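Local atomic coordinates of Plm1 (Streptomyces sp. HK803, PDB entry 4HXY), a protein that probably reduces a β-keto intermediate with NADPH, as the ketoreductase of the first module of the phoslactomycin polyketide synthase. Residues A[190-195]-A[201-206]; A[321-326]-A[408-413]; A[327-332]-A[379-384]; A[362-367]-A[390-395]. All coordinates share one frame; numbering follows the deposited sequence.

Contact 1. Residues A[190-195]-A[201-206]; sequences VLITGG and GHVARR. With NDP (NADPH dihydro-nicotinamide-adenine-dinucleotide phosphate), chain C.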
# COMPACT_ATOMS: atom_id res chain seq x y z
N VAL A 190 16.33 13.92 12.60
CA VAL A 190 15.82 12.97 11.62
C VAL A 190 15.47 11.70 12.38
O VAL A 190 16.33 11.12 13.05
CB VAL A 190 16.88 12.68 10.55
CG1 VAL A 190 16.36 11.69 9.50
CG2 VAL A 190 17.29 13.97 9.85
N LEU A 191 14.20 11.30 12.30
CA LEU A 191 13.70 10.10 12.98
C LEU A 191 13.49 9.01 11.93
O LEU A 191 12.71 9.18 11.01
CB LEU A 191 12.40 10.42 13.71
CG LEU A 191 11.67 9.25 14.37
CD1 LEU A 191 12.55 8.68 15.49
CD2 LEU A 191 10.30 9.71 14.89
N ILE A 192 14.17 7.89 12.10
CA ILE A 192 14.08 6.79 11.16
C ILE A 192 13.47 5.59 11.90
O ILE A 192 14.13 4.96 12.73
CB ILE A 192 15.44 6.44 10.53
CG1 ILE A 192 16.07 7.67 9.87
CG2 ILE A 192 15.27 5.28 9.53
CD1 ILE A 192 17.52 7.47 9.38
N THR A 193 12.21 5.30 11.63
CA THR A 193 11.57 4.16 12.29
C THR A 193 12.02 2.91 11.54
O THR A 193 12.27 2.95 10.33
CB THR A 193 10.02 4.26 12.33
OG1 THR A 193 9.52 4.01 11.01
CG2 THR A 193 9.55 5.65 12.88
N GLY A 194 12.16 1.79 12.25
CA GLY A 194 12.88 0.65 11.70
C GLY A 194 14.34 0.97 11.40
O GLY A 194 14.94 0.35 10.53
N GLY A 195 14.90 1.93 12.13
CA GLY A 195 16.20 2.52 11.79
C GLY A 195 17.39 1.59 11.99
O GLY A 195 18.42 1.80 11.37
N GLY A 201 18.91 1.31 8.14
CA GLY A 201 20.36 1.53 8.31
C GLY A 201 21.00 2.19 7.11
O GLY A 201 21.83 3.09 7.26
N HIS A 202 20.62 1.75 5.91
CA HIS A 202 21.15 2.39 4.70
C HIS A 202 20.77 3.87 4.63
O HIS A 202 21.57 4.70 4.24
CB HIS A 202 20.65 1.71 3.43
CG HIS A 202 21.13 0.31 3.28
ND1 HIS A 202 22.46 -0.04 3.35
CD2 HIS A 202 20.45 -0.84 3.04
CE1 HIS A 202 22.58 -1.34 3.19
NE2 HIS A 202 21.38 -1.86 3.01
N VAL A 203 19.55 4.17 5.00
CA VAL A 203 19.06 5.54 4.98
C VAL A 203 19.79 6.36 6.03
O VAL A 203 20.24 7.48 5.75
CB VAL A 203 17.55 5.59 5.24
CG1 VAL A 203 17.06 7.03 5.39
CG2 VAL A 203 16.79 4.84 4.12
N ALA A 204 19.96 5.78 7.21
CA ALA A 204 20.72 6.42 8.30
C ALA A 204 22.13 6.82 7.86
O ALA A 204 22.56 7.95 8.10
CB ALA A 204 20.80 5.51 9.51
N ARG A 205 22.83 5.89 7.20
CA ARG A 205 24.19 6.16 6.72
C ARG A 205 24.20 7.26 5.64
O ARG A 205 25.11 8.08 5.58
CB ARG A 205 24.83 4.89 6.18
CG ARG A 205 25.07 3.82 7.21
CD ARG A 205 25.73 2.60 6.56
NE ARG A 205 25.63 1.38 7.36
CZ ARG A 205 24.77 0.37 7.17
NH1 ARG A 205 24.82 -0.68 7.98
NH2 ARG A 205 23.87 0.38 6.20
N ARG A 206 23.19 7.25 4.77
CA ARG A 206 23.06 8.25 3.72
C ARG A 206 22.87 9.65 4.31
O ARG A 206 23.54 10.61 3.89
CB ARG A 206 21.89 7.92 2.78
CG ARG A 206 21.59 8.95 1.68
CD ARG A 206 22.82 9.40 0.90
NE ARG A 206 23.49 8.31 0.19
CZ ARG A 206 23.34 8.02 -1.11
NH1 ARG A 206 24.02 7.00 -1.62
NH2 ARG A 206 22.55 8.73 -1.91
PA NDP C . 13.89 -5.16 8.43
O1A NDP C . 15.37 -5.31 8.36
O2A NDP C . 13.09 -6.26 9.06
O5B NDP C . 13.54 -3.79 9.17
C5B NDP C . 12.26 -3.60 9.74
C4B NDP C . 12.42 -2.77 10.98
O4B NDP C . 11.16 -2.51 11.56
C3B NDP C . 13.22 -3.46 12.06
O3B NDP C . 14.22 -2.53 12.52
C2B NDP C . 12.24 -3.77 13.16
O2B NDP C . 12.99 -3.74 14.35
C1B NDP C . 11.25 -2.62 12.97
N9A NDP C . 9.94 -2.78 13.57
C8A NDP C . 9.01 -3.78 13.35
N7A NDP C . 7.93 -3.56 14.14
C5A NDP C . 8.15 -2.40 14.85
C6A NDP C . 7.41 -1.69 15.77
N6A NDP C . 6.20 -2.05 16.19
N1A NDP C . 7.96 -0.55 16.32
C2A NDP C . 9.22 -0.10 15.91
N3A NDP C . 9.96 -0.79 15.00
C4A NDP C . 9.42 -1.92 14.48
O3 NDP C . 13.27 -4.94 6.96
PN NDP C . 13.82 -4.03 5.78
O1N NDP C . 13.99 -4.93 4.61
O2N NDP C . 14.94 -3.15 6.17
O5D NDP C . 12.54 -3.18 5.36
C5D NDP C . 12.20 -1.99 6.02
C4D NDP C . 10.97 -1.40 5.35
O4D NDP C . 11.14 -1.36 3.94
C3D NDP C . 9.74 -2.23 5.60
O3D NDP C . 8.68 -1.40 5.97
C2D NDP C . 9.43 -2.89 4.27
O2D NDP C . 8.05 -3.16 4.09
C1D NDP C . 10.01 -1.90 3.29
N1N NDP C . 10.44 -2.55 2.04
C2N NDP C . 11.54 -3.35 2.01
C3N NDP C . 11.88 -4.11 0.89
C7N NDP C . 13.12 -4.92 0.84
O7N NDP C . 13.45 -5.43 -0.39
N7N NDP C . 13.88 -5.21 1.88
C4N NDP C . 11.21 -3.77 -0.41
C5N NDP C . 10.02 -2.87 -0.28
C6N NDP C . 9.70 -2.28 0.92
P2B NDP C . 12.47 -4.33 15.74
O1X NDP C . 13.67 -4.23 16.66
O2X NDP C . 12.00 -5.78 15.58
O3X NDP C . 11.32 -3.54 16.23
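Gly-195 and Gly-201 bring the end of the strand and the helix closest, their CA atoms 5.5 Å apart, where the chain has turned back through a type II beta turn from Ile-192 to Gly-195. Gly-195 O and Gly-201 N lie near each other, but at a poor angle for a bond, so the contact rests on carbon packing. Ile-192 carries it. Its CG1 branch stands anti to the carbonyl carbon (chi1 -55°) and runs on extended (chi2 172°), which sends CD1 straight at the helix. There CD1 sits 3.5 Å from Ala-204 CA, wedged against the helix backbone itself; the same methyl lies 3.8 Å from Ala-204 CB and 4.0 Å from Val-203 CG1. The small side chain of Ala-204 is consistent with so close an approach. The two turn glycines are tightly placed: a side chain on Gly-195 would strike Ile-192 O, and one on Gly-194 would run into the cofactor, whose C4B lies 3.5 Å from Gly-194 CA. This is the strand-turn-helix opening of a Rossmann fold, and Gly-195 fits the start of its glycine-rich dinucleotide-binding motif. Strand 189-193 runs parallel to strands 215-220 and 270-275 on its two sides; Leu-218 touches both Ile-192 and Ala-204, while helix 198-210 is flanked by helix 229-237 at Ala-204 and helix 388-400 at Val-203.

Contact 2. Residues A[321-326]-A[408-413]; sequences SSISGI and VVADVT. With NDP (NADPH dihydro-nicotinamide-adenine-dinucleotide phosphate), chain C.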
# COMPACT_ATOMS: atom_id res chain seq x y z
N SER A 321 7.02 2.07 1.25
CA SER A 321 6.02 1.15 0.82
C SER A 321 6.64 0.06 -0.07
O SER A 321 7.86 -0.08 -0.11
CB SER A 321 4.90 1.93 0.13
OG SER A 321 3.82 1.09 -0.21
N SER A 322 5.81 -0.68 -0.78
CA SER A 322 6.25 -1.86 -1.53
C SER A 322 5.39 -2.05 -2.77
O SER A 322 4.20 -1.71 -2.74
CB SER A 322 6.12 -3.12 -0.69
OG SER A 322 6.42 -4.28 -1.47
N ILE A 323 6.00 -2.62 -3.81
CA ILE A 323 5.25 -3.15 -4.98
C ILE A 323 4.10 -4.08 -4.55
O ILE A 323 3.11 -4.22 -5.25
CB ILE A 323 6.18 -3.85 -5.98
CG1 ILE A 323 7.05 -4.90 -5.28
CG2 ILE A 323 7.02 -2.79 -6.70
CD1 ILE A 323 7.80 -5.84 -6.23
N SER A 324 4.22 -4.70 -3.39
CA SER A 324 3.15 -5.59 -2.89
C SER A 324 1.82 -4.86 -2.81
O SER A 324 0.77 -5.42 -3.13
CB SER A 324 3.52 -6.17 -1.53
OG SER A 324 2.55 -7.11 -1.13
N GLY A 325 1.86 -3.60 -2.39
CA GLY A 325 0.65 -2.82 -2.27
C GLY A 325 0.21 -2.19 -3.58
O GLY A 325 -0.82 -1.50 -3.63
N ILE A 326 1.01 -2.37 -4.64
CA ILE A 326 0.71 -1.80 -5.93
C ILE A 326 0.02 -2.84 -6.81
O ILE A 326 -1.03 -2.57 -7.42
CB ILE A 326 1.99 -1.29 -6.65
CG1 ILE A 326 2.69 -0.19 -5.84
CG2 ILE A 326 1.64 -0.79 -8.09
CD1 ILE A 326 1.84 1.08 -5.69
N VAL A 408 6.54 4.34 -7.84
CA VAL A 408 6.86 2.92 -7.72
C VAL A 408 8.25 2.79 -8.33
O VAL A 408 8.45 3.20 -9.48
CB VAL A 408 5.85 2.06 -8.50
CG1 VAL A 408 6.10 0.56 -8.25
CG2 VAL A 408 4.42 2.41 -8.11
N VAL A 409 9.21 2.26 -7.57
CA VAL A 409 10.62 2.19 -7.99
C VAL A 409 11.12 0.76 -7.86
O VAL A 409 11.22 0.23 -6.76
CB VAL A 409 11.49 3.14 -7.16
CG1 VAL A 409 12.97 3.02 -7.56
CG2 VAL A 409 10.98 4.60 -7.28
N ALA A 410 11.42 0.13 -9.00
CA ALA A 410 11.76 -1.30 -9.01
C ALA A 410 12.54 -1.63 -10.28
O ALA A 410 12.38 -0.94 -11.28
CB ALA A 410 10.48 -2.16 -8.92
N ASP A 411 13.35 -2.68 -10.23
CA ASP A 411 14.04 -3.19 -11.42
C ASP A 411 13.25 -4.40 -11.94
O ASP A 411 13.41 -5.52 -11.42
CB ASP A 411 15.46 -3.61 -11.01
CG ASP A 411 16.33 -4.03 -12.18
OD1 ASP A 411 15.78 -4.19 -13.29
OD2 ASP A 411 17.55 -4.21 -11.97
N VAL A 412 12.40 -4.16 -12.93
CA VAL A 412 11.49 -5.18 -13.46
C VAL A 412 11.94 -5.57 -14.86
O VAL A 412 12.20 -4.70 -15.69
CB VAL A 412 10.04 -4.67 -13.55
CG1 VAL A 412 9.10 -5.80 -14.06
CG2 VAL A 412 9.56 -4.17 -12.18
N THR A 413 12.04 -6.88 -15.09
CA THR A 413 12.25 -7.41 -16.43
C THR A 413 10.90 -7.99 -16.87
O THR A 413 10.52 -9.09 -16.46
CB THR A 413 13.38 -8.48 -16.43
OG1 THR A 413 14.61 -7.87 -15.98
CG2 THR A 413 13.58 -9.07 -17.82
PA NDP C . 13.89 -5.16 8.43
O1A NDP C . 15.37 -5.31 8.36
O2A NDP C . 13.09 -6.26 9.06
O5B NDP C . 13.54 -3.79 9.17
C5B NDP C . 12.26 -3.60 9.74
C4B NDP C . 12.42 -2.77 10.98
O4B NDP C . 11.16 -2.51 11.56
C3B NDP C . 13.22 -3.46 12.06
O3B NDP C . 14.22 -2.53 12.52
C2B NDP C . 12.24 -3.77 13.16
O2B NDP C . 12.99 -3.74 14.35
C1B NDP C . 11.25 -2.62 12.97
N9A NDP C . 9.94 -2.78 13.57
C8A NDP C . 9.01 -3.78 13.35
N7A NDP C . 7.93 -3.56 14.14
C5A NDP C . 8.15 -2.40 14.85
C6A NDP C . 7.41 -1.69 15.77
N6A NDP C . 6.20 -2.05 16.19
N1A NDP C . 7.96 -0.55 16.32
C2A NDP C . 9.22 -0.10 15.91
N3A NDP C . 9.96 -0.79 15.00
C4A NDP C . 9.42 -1.92 14.48
O3 NDP C . 13.27 -4.94 6.96
PN NDP C . 13.82 -4.03 5.78
O1N NDP C . 13.99 -4.93 4.61
O2N NDP C . 14.94 -3.15 6.17
O5D NDP C . 12.54 -3.18 5.36
C5D NDP C . 12.20 -1.99 6.02
C4D NDP C . 10.97 -1.40 5.35
O4D NDP C . 11.14 -1.36 3.94
C3D NDP C . 9.74 -2.23 5.60
O3D NDP C . 8.68 -1.40 5.97
C2D NDP C . 9.43 -2.89 4.27
O2D NDP C . 8.05 -3.16 4.09
C1D NDP C . 10.01 -1.90 3.29
N1N NDP C . 10.44 -2.55 2.04
C2N NDP C . 11.54 -3.35 2.01
C3N NDP C . 11.88 -4.11 0.89
C7N NDP C . 13.12 -4.92 0.84
O7N NDP C . 13.45 -5.43 -0.39
N7N NDP C . 13.88 -5.21 1.88
C4N NDP C . 11.21 -3.77 -0.41
C5N NDP C . 10.02 -2.87 -0.28
C6N NDP C . 9.70 -2.28 0.92
P2B NDP C . 12.47 -4.33 15.74
O1X NDP C . 13.67 -4.23 16.66
O2X NDP C . 12.00 -5.78 15.58
O3X NDP C . 11.32 -3.54 16.23
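Val-408 faces two isoleucines with its two methyls. Its CG1, anti to the backbone N (chi1 -174°), meets Ile-323 CG2 at 3.8 Å, and these side chains cross at about a right angle. CG2 reaches the other way, to Ile-326 CD1 at 3.8 Å, and here the two chains slide past each other in opposite directions. Ile-323 CG2 also approaches Ala-410 CB at 4.2 Å, so one methyl bridges alternate residues of the strand. The loop that presents the isoleucines is held by Ser-322, whose OG accepts from Ser-324 N at 3.0 Å in an almost straight bond (169°), a cap on the turn into the short helix. Ser-322 CB lies 3.9 Å from NDP C5N, which puts this turn beside the nicotinamide ring. An alanine in place of Ser-322 is likely to leave Ser-324 N without its capping acceptor and the turn beside the cofactor less firmly set. Strand 357-361 runs between strands 316-322 and 408-412, parallel to both, so the contact bridges over it in the Rossmann sheet; helix 333-351 packs on Ser-322 and Ile-326, and strands 6-14 and 383-384 both pair antiparallel with 408-412.

Contact 3. Residues A[327-332]-A[379-384]; sequences WGAAGQ and RKRGLT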
# COMPACT_ATOMS: atom_id res chain seq x y z
N TRP A 327 0.63 -4.02 -6.90
CA TRP A 327 0.06 -5.09 -7.71
C TRP A 327 -0.22 -6.41 -7.02
O TRP A 327 -0.96 -7.23 -7.59
CB TRP A 327 0.90 -5.30 -8.96
CG TRP A 327 2.36 -5.60 -8.80
CD1 TRP A 327 2.94 -6.71 -8.28
CD2 TRP A 327 3.44 -4.78 -9.29
NE1 TRP A 327 4.31 -6.62 -8.36
CE2 TRP A 327 4.64 -5.45 -8.99
CE3 TRP A 327 3.50 -3.54 -9.93
CZ2 TRP A 327 5.89 -4.94 -9.35
CZ3 TRP A 327 4.74 -3.03 -10.27
CH2 TRP A 327 5.92 -3.72 -9.97
N GLY A 328 0.33 -6.62 -5.83
CA GLY A 328 0.05 -7.82 -5.03
C GLY A 328 1.02 -8.95 -5.26
O GLY A 328 1.69 -9.03 -6.29
N ALA A 329 1.05 -9.88 -4.30
CA ALA A 329 1.80 -11.13 -4.41
C ALA A 329 1.07 -12.15 -3.53
O ALA A 329 0.55 -11.81 -2.49
CB ALA A 329 3.28 -10.98 -3.95
N ALA A 330 1.00 -13.39 -3.98
CA ALA A 330 0.44 -14.45 -3.15
C ALA A 330 1.15 -14.52 -1.80
O ALA A 330 2.37 -14.37 -1.71
CB ALA A 330 0.54 -15.82 -3.88
N GLY A 331 0.36 -14.76 -0.75
CA GLY A 331 0.90 -14.86 0.60
C GLY A 331 1.10 -13.54 1.31
O GLY A 331 1.44 -13.52 2.50
N GLN A 332 0.83 -12.44 0.61
CA GLN A 332 1.10 -11.10 1.15
C GLN A 332 -0.13 -10.21 1.45
O GLN A 332 -0.03 -8.98 1.49
CB GLN A 332 2.06 -10.38 0.20
CG GLN A 332 3.37 -11.10 0.09
CD GLN A 332 4.50 -10.24 -0.37
OE1 GLN A 332 4.32 -9.28 -1.12
NE2 GLN A 332 5.70 -10.55 0.11
N ARG A 379 14.34 -12.96 -8.85
CA ARG A 379 14.99 -12.79 -10.16
C ARG A 379 14.34 -13.68 -11.18
O ARG A 379 14.17 -13.30 -12.35
CB ARG A 379 16.48 -13.11 -10.06
CG ARG A 379 17.26 -12.08 -9.29
CD ARG A 379 18.59 -12.68 -8.85
NE ARG A 379 19.48 -11.69 -8.24
CZ ARG A 379 20.17 -10.77 -8.92
NH1 ARG A 379 20.09 -10.68 -10.24
NH2 ARG A 379 20.95 -9.92 -8.26
N LYS A 380 13.93 -14.85 -10.72
CA LYS A 380 13.19 -15.81 -11.53
C LYS A 380 11.91 -15.21 -12.09
O LYS A 380 11.56 -15.47 -13.25
CB LYS A 380 12.88 -17.05 -10.70
CG LYS A 380 12.51 -18.28 -11.50
CD LYS A 380 12.69 -19.56 -10.67
CE LYS A 380 14.16 -19.99 -10.59
NZ LYS A 380 14.37 -21.18 -9.70
N ARG A 381 11.20 -14.42 -11.28
CA ARG A 381 9.97 -13.77 -11.73
C ARG A 381 10.15 -12.30 -12.14
O ARG A 381 9.23 -11.49 -12.06
CB ARG A 381 8.85 -13.95 -10.72
CG ARG A 381 9.06 -13.42 -9.33
CD ARG A 381 8.04 -14.12 -8.41
NE ARG A 381 7.91 -13.48 -7.11
CZ ARG A 381 7.31 -12.30 -6.90
NH1 ARG A 381 6.78 -11.61 -7.90
NH2 ARG A 381 7.25 -11.82 -5.66
N GLY A 382 11.35 -12.00 -12.62
CA GLY A 382 11.64 -10.73 -13.27
C GLY A 382 11.81 -9.54 -12.34
O GLY A 382 11.69 -8.39 -12.78
N LEU A 383 12.09 -9.80 -11.07
CA LEU A 383 12.38 -8.72 -10.14
C LEU A 383 13.83 -8.89 -9.71
O LEU A 383 14.22 -9.94 -9.18
CB LEU A 383 11.42 -8.74 -8.95
CG LEU A 383 9.95 -8.52 -9.33
CD1 LEU A 383 9.05 -8.87 -8.14
CD2 LEU A 383 9.69 -7.09 -9.77
N THR A 384 14.64 -7.89 -10.03
CA THR A 384 16.03 -7.90 -9.65
C THR A 384 16.17 -6.94 -8.47
O THR A 384 15.70 -5.81 -8.53
CB THR A 384 16.92 -7.46 -10.81
OG1 THR A 384 16.71 -8.34 -11.93
CG2 THR A 384 18.41 -7.48 -10.41
O HOH W 1 5.54 -8.89 -7.05
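Arg-381 stretches from the end of its helix toward Ala-329 and Trp-327. Its CB points at the 327-332 loop, and the first torsion (chi1 59°) tucks CG between the backbone N and the carbonyl carbon. From there CG, CD and NE run on almost fully extended, in a side chain that also touches Ala-420 of helix 414-421. Rotation about CD-NE (chi4 72°) then turns CZ and the guanidinium off that line, and its two terminal nitrogens, NH1 and NH2, go to different partners. NH2 approaches Ala-329 CB at 4.4 Å, meeting the methyl obliquely. NH1 gives a hydrogen bond to a water at 3.1 Å, and the same water accepts from Trp-327 NE1 at 2.9 Å. It lies in the plane of both the guanidinium and the indole, at their edges, so two donors that do not meet directly are joined through one oxygen. The arginine leaves from a Schellman motif: Gly-382, with positive phi, is the C-prime residue that ends helix 372-380, and Gly-382 N bonds to Arg-379 O at 3.1 Å. Past this bend the chain starts the short strand 383-384, where Leu-383 CD2 stands 4.4 Å from Trp-327 CZ2, at the edge of the indole and near its plane. In the 327-332 loop, a type II turn from Ala-329 to Gln-332 is closed by Gln-332 N bonded to Ala-329 O at 3.2 Å. The rings of Phe-417 and Phe-430 meet Trp-327 edge-to-face, and Phe-417 touches Leu-383 as well.

Contact 4. Residues A[362-367]-A[390-395]; sequences GPWAGG and AALQAM. With NDP (NADPH dihydro-nicotinamide-adenine-dinucleotide phosphate), chain C.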
# COMPACT_ATOMS: atom_id res chain seq x y z
N GLY A 362 10.37 -1.92 -5.15
CA GLY A 362 10.75 -3.31 -5.39
C GLY A 362 11.79 -3.79 -4.40
O GLY A 362 12.21 -3.07 -3.50
N PRO A 363 12.24 -5.04 -4.56
CA PRO A 363 13.20 -5.61 -3.64
C PRO A 363 14.50 -4.83 -3.69
O PRO A 363 14.89 -4.32 -4.74
CB PRO A 363 13.38 -7.04 -4.15
CG PRO A 363 12.94 -7.00 -5.58
CD PRO A 363 11.85 -5.99 -5.62
N TRP A 364 15.14 -4.72 -2.53
CA TRP A 364 16.49 -4.17 -2.42
C TRP A 364 17.51 -5.27 -2.19
O TRP A 364 17.24 -6.26 -1.51
CB TRP A 364 16.60 -3.30 -1.18
CG TRP A 364 15.95 -1.93 -1.23
CD1 TRP A 364 14.69 -1.62 -1.67
CD2 TRP A 364 16.51 -0.73 -0.71
NE1 TRP A 364 14.45 -0.27 -1.48
CE2 TRP A 364 15.55 0.29 -0.88
CE3 TRP A 364 17.74 -0.41 -0.14
CZ2 TRP A 364 15.79 1.61 -0.51
CZ3 TRP A 364 17.97 0.91 0.26
CH2 TRP A 364 17.00 1.90 0.07
N ALA A 365 18.70 -5.06 -2.72
CA ALA A 365 19.86 -5.89 -2.38
C ALA A 365 20.37 -5.46 -1.01
O ALA A 365 19.98 -4.40 -0.51
CB ALA A 365 20.96 -5.67 -3.43
N GLY A 366 21.24 -6.26 -0.41
CA GLY A 366 22.07 -5.78 0.73
C GLY A 366 21.54 -5.96 2.14
O GLY A 366 22.01 -5.28 3.08
N GLY A 367 20.58 -6.87 2.32
CA GLY A 367 20.10 -7.23 3.66
C GLY A 367 18.74 -6.66 3.99
O GLY A 367 18.22 -5.80 3.28
N ALA A 390 21.80 2.77 -6.08
CA ALA A 390 20.71 3.11 -6.99
C ALA A 390 19.43 3.40 -6.22
O ALA A 390 18.68 4.32 -6.56
CB ALA A 390 20.48 1.98 -7.98
N ALA A 391 19.16 2.59 -5.20
CA ALA A 391 17.95 2.77 -4.41
C ALA A 391 17.98 4.09 -3.65
O ALA A 391 17.00 4.84 -3.60
CB ALA A 391 17.77 1.61 -3.44
N LEU A 392 19.12 4.38 -3.03
CA LEU A 392 19.25 5.61 -2.27
C LEU A 392 19.16 6.85 -3.17
O LEU A 392 18.61 7.89 -2.75
CB LEU A 392 20.55 5.59 -1.45
CG LEU A 392 20.54 4.64 -0.25
CD1 LEU A 392 21.96 4.49 0.33
CD2 LEU A 392 19.56 5.09 0.83
N GLN A 393 19.70 6.77 -4.38
CA GLN A 393 19.59 7.88 -5.31
C GLN A 393 18.13 8.08 -5.69
O GLN A 393 17.63 9.21 -5.70
CB GLN A 393 20.43 7.66 -6.56
CG GLN A 393 20.27 8.76 -7.59
CD GLN A 393 20.86 10.08 -7.14
OE1 GLN A 393 22.08 10.25 -7.12
NE2 GLN A 393 19.99 11.03 -6.79
N ALA A 394 17.41 6.98 -5.95
CA ALA A 394 16.00 7.09 -6.28
C ALA A 394 15.19 7.64 -5.12
O ALA A 394 14.25 8.39 -5.32
CB ALA A 394 15.44 5.72 -6.74
N MET A 395 15.58 7.29 -3.89
CA MET A 395 14.95 7.86 -2.70
C MET A 395 15.06 9.39 -2.67
O MET A 395 14.08 10.08 -2.46
CB MET A 395 15.54 7.27 -1.43
CG MET A 395 14.89 7.82 -0.17
SD MET A 395 15.78 7.32 1.32
CE MET A 395 17.25 8.34 1.16
PA NDP C . 13.89 -5.16 8.43
O1A NDP C . 15.37 -5.31 8.36
O2A NDP C . 13.09 -6.26 9.06
O5B NDP C . 13.54 -3.79 9.17
C5B NDP C . 12.26 -3.60 9.74
C4B NDP C . 12.42 -2.77 10.98
O4B NDP C . 11.16 -2.51 11.56
C3B NDP C . 13.22 -3.46 12.06
O3B NDP C . 14.22 -2.53 12.52
C2B NDP C . 12.24 -3.77 13.16
O2B NDP C . 12.99 -3.74 14.35
C1B NDP C . 11.25 -2.62 12.97
N9A NDP C . 9.94 -2.78 13.57
C8A NDP C . 9.01 -3.78 13.35
N7A NDP C . 7.93 -3.56 14.14
C5A NDP C . 8.15 -2.40 14.85
C6A NDP C . 7.41 -1.69 15.77
N6A NDP C . 6.20 -2.05 16.19
N1A NDP C . 7.96 -0.55 16.32
C2A NDP C . 9.22 -0.10 15.91
N3A NDP C . 9.96 -0.79 15.00
C4A NDP C . 9.42 -1.92 14.48
O3 NDP C . 13.27 -4.94 6.96
PN NDP C . 13.82 -4.03 5.78
O1N NDP C . 13.99 -4.93 4.61
O2N NDP C . 14.94 -3.15 6.17
O5D NDP C . 12.54 -3.18 5.36
C5D NDP C . 12.20 -1.99 6.02
C4D NDP C . 10.97 -1.40 5.35
O4D NDP C . 11.14 -1.36 3.94
C3D NDP C . 9.74 -2.23 5.60
O3D NDP C . 8.68 -1.40 5.97
C2D NDP C . 9.43 -2.89 4.27
O2D NDP C . 8.05 -3.16 4.09
C1D NDP C . 10.01 -1.90 3.29
N1N NDP C . 10.44 -2.55 2.04
C2N NDP C . 11.54 -3.35 2.01
C3N NDP C . 11.88 -4.11 0.89
C7N NDP C . 13.12 -4.92 0.84
O7N NDP C . 13.45 -5.43 -0.39
N7N NDP C . 13.88 -5.21 1.88
C4N NDP C . 11.21 -3.77 -0.41
C5N NDP C . 10.02 -2.87 -0.28
C6N NDP C . 9.70 -2.28 0.92
P2B NDP C . 12.47 -4.33 15.74
O1X NDP C . 13.67 -4.23 16.66
O2X NDP C . 12.00 -5.78 15.58
O3X NDP C . 11.32 -3.54 16.23
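Ala-391 sets its methyl on the Trp-364 indole, the main touch between the helix and the loop. CB lies 3.4 Å from the centroid of the six-membered ring and only 7° off its normal, a close CH-pi contact in which all six ring carbons are within reach of one methyl. The next residue, Leu-392, approaches the same ring differently: its CD2 comes to Trp-364 CH2 at 4.2 Å, at the edge and near the plane, the two side chains crossing at about a right angle. Face and edge are thus held by consecutive helix residues. One turn on from Ala-391, Met-395 N bonds back to Ala-391 O at 2.8 Å, keeping that methyl's backbone in regular helix. The indole gets to the helix because Trp-364 CG lies anti to its own carbonyl carbon, beside the backbone N (chi1 -75°), while the backbone stays with the cofactor. Trp-364 N donates to the carboxamide oxygen O7N of NADPH at 2.8 Å and 165°, and Gly-362 O sits 3.3 Å from C4N, the nicotinamide carbon that carries the hydride. A serine instead of Trp-364 would probably leave a gap under the Ala-391 methyl and let the cofactor-binding loop shift against the helix. Around this pair, Trp-361 at the end of strand 357-361 meets the Trp-364 ring edge-to-face, Phe-320 of strand 316-322 touches Trp-364 and Met-395, and helix 198-210 packs against both the indole and helix 388-400.

How the contacts relate
Contacts 1 and 2 include residues of the parallel strands 189-193, 316-322 and 408-412, contact 4 uses the loop after strand 357-361, and contact 3 lies beside the antiparallel strand 383-384. Contact 1 comes first in the chain; contact 2 spans the later part, with contacts 3 and 4 between its segments, and those two interleave. Contacts 2 and 3 are nearest, centres about 9 Å apart, joined by the Thr-413 N to Gly-382 O bond. Contact 4 lies about 11 Å from contact 2 and about 13 Å from contact 1, between centres, and touches both; contacts 1 and 3 stand about 26 Å apart. Contacts 1, 2 and 4 touch NADPH, at its adenosine ribose and nicotinamide ends, so the cofactor spans them.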